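Side-chain contact in cyclic nucleotide-binding protein (Ruegeria pomeroyi, PDB 3FX3), which probably binds DNA and regulates transcription, as a dimeric Crp-like protein that joins a cyclic nucleotide-binding domain to a helix-turn-helix domain: residues B[15-18]-B[19-23]. Residues are numbered along the deposited sequence; the frame is centred on the assembly and turned at random. Where two conformers were deposited one is given.
Sequences NSLL and IRSLP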
loop_
_atom_site.group_PDB
_atom_site.type_symbol
_atom_site.label_atom_id
_atom_site.label_comp_id
_atom_site.label_asym_id
_atom_site.label_seq_id
_atom_site.Cartn_x
_atom_site.Cartn_y
_atom_site.Cartn_z
ATOM N N ASN B 15 10.194 -2.399 -13.266
ATOM C CA ASN B 15 8.891 -1.946 -12.810
ATOM C C ASN B 15 8.348 -2.724 -11.606
ATOM O O ASN B 15 7.344 -2.326 -11.024
ATOM C CB ASN B 15 7.889 -2.050 -13.970
ATOM C CG ASN B 15 8.239 -1.134 -15.126
ATOM O OD1 ASN B 15 8.788 -0.040 -14.937
ATOM N ND2 ASN B 15 7.934 -1.581 -16.333
ATOM N N SER B 16 8.990 -3.833 -11.239
ATOM C CA SER B 16 8.488 -4.664 -10.147
ATOM C C SER B 16 8.750 -4.055 -8.761
ATOM O O SER B 16 9.703 -3.316 -8.554
ATOM C CB SER B 16 9.111 -6.054 -10.191
ATOM O OG SER B 16 10.484 -6.029 -9.813
ATOM N N LEU B 17 7.889 -4.393 -7.828
ATOM C CA LEU B 17 8.066 -4.039 -6.431
ATOM C C LEU B 17 9.468 -4.372 -5.882
ATOM O O LEU B 17 10.107 -3.534 -5.227
ATOM C CB LEU B 17 7.002 -4.771 -5.607
ATOM C CG LEU B 17 6.938 -4.425 -4.143
ATOM C CD1 LEU B 17 6.383 -2.985 -4.067
ATOM C CD2 LEU B 17 6.074 -5.425 -3.356
ATOM N N LEU B 18 9.941 -5.585 -6.142
ATOM C CA LEU B 18 11.277 -5.994 -5.702
ATOM C C LEU B 18 12.351 -5.016 -6.184
ATOM O O LEU B 18 13.138 -4.491 -5.396
ATOM C CB LEU B 18 11.615 -7.376 -6.226
ATOM C CG LEU B 18 13.005 -7.911 -5.895
ATOM C CD1 LEU B 18 13.194 -8.135 -4.383
ATOM C CD2 LEU B 18 13.219 -9.208 -6.665
ATOM N N ILE B 19 12.376 -4.793 -7.492
ATOM C CA ILE B 19 13.474 -4.057 -8.087
ATOM C C ILE B 19 13.344 -2.536 -7.830
ATOM O O ILE B 19 14.330 -1.865 -7.543
ATOM C CB ILE B 19 13.617 -4.373 -9.583
ATOM C CG1 ILE B 19 13.834 -5.887 -9.776
ATOM C CG2 ILE B 19 14.777 -3.533 -10.198
ATOM C CD1 ILE B 19 15.096 -6.481 -9.065
ATOM N N ARG B 20 12.127 -2.022 -7.866
ATOM C CA ARG B 20 11.892 -0.629 -7.494
ATOM C C ARG B 20 12.334 -0.328 -6.062
ATOM O O ARG B 20 12.637 0.805 -5.770
ATOM C CB ARG B 20 10.409 -0.265 -7.561
ATOM C CG ARG B 20 9.888 0.160 -8.901
ATOM C CD ARG B 20 8.395 0.517 -8.720
ATOM N NE ARG B 20 7.536 -0.683 -8.686
ATOM C CZ ARG B 20 6.337 -0.796 -8.076
ATOM N NH1 ARG B 20 5.795 0.204 -7.364
ATOM N NH2 ARG B 20 5.667 -1.946 -8.191
ATOM N N SER B 21 12.288 -1.315 -5.168
ATOM C CA SER B 21 12.669 -1.079 -3.783
ATOM C C SER B 21 14.180 -1.012 -3.551
ATOM O O SER B 21 14.611 -0.582 -2.487
ATOM C CB SER B 21 12.079 -2.156 -2.903
ATOM O OG SER B 21 10.654 -2.144 -3.059
ATOM N N LEU B 22 14.973 -1.467 -4.509
ATOM C CA LEU B 22 16.405 -1.556 -4.309
ATOM C C LEU B 22 17.104 -0.207 -4.536
ATOM O O LEU B 22 16.673 0.603 -5.327
ATOM C CB LEU B 22 17.035 -2.553 -5.260
ATOM C CG LEU B 22 16.524 -3.970 -5.269
ATOM C CD1 LEU B 22 17.243 -4.740 -6.396
ATOM C CD2 LEU B 22 16.684 -4.656 -3.903
ATOM N N PRO B 23 18.206 0.021 -3.842
ATOM C CA PRO B 23 19.002 1.190 -4.196
ATOM C C PRO B 23 19.586 1.032 -5.598
ATOM O O PRO B 23 20.110 -0.027 -5.962
ATOM C CB PRO B 23 20.092 1.238 -3.115
ATOM C CG PRO B 23 19.978 -0.042 -2.345
ATOM C CD PRO B 23 18.872 -0.858 -2.871
#
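Ser16 closes the start of the short helix 17-20 by accepting the backbone N-H of Ile19 on its side-chain hydroxyl, with Ile19 N 3.2 Å from Ser16 OG and a nearly straight N-H...O angle of 162°. A chi1 of 71°, which sets OG between the backbone N and the carbonyl carbon, turns the oxygen back over the first turn and against Ile19 CG1. The same hydroxyl also bonds to Ala13 O, tying the cap to the end of helix 7-13. With an alanine here, Ile19 N would probably lose its capping acceptor and Ala13 O its hydroxyl partner. The backbone oxygen Ser16 O accepts from Arg20 N at 2.8 Å. The Arg20 side chain, bent at chi3, doubles back so that NE reaches Asn15 O at 2.9 Å from above the carbonyl plane; NH2 adds a weak bond to that oxygen, while Leu17 CD1 lies over one face of the guanidinium group. At the other end Leu17 O is gripped twice by Ser21, OG at 2.6 Å and N at 3.1 Å, arriving from opposite faces of its carbonyl plane. Ile19 CD1 packs on Leu18 CG at 4.1 Å. Farther out, Ser85 OG holds Leu18 N, the Ile19 side chain packs on Val27, Leu30 and Leu31 of helix 24-31, and Leu18 and Leu22 meet Phe117. In the second subunit, His140 packs on Leu17 and Phe136 on Ser21. The whole is a serine N-cap on a single helical turn, set between the beta roll of the cyclic nucleotide-binding domain and the long helix 125-147 of a Crp-like dimer.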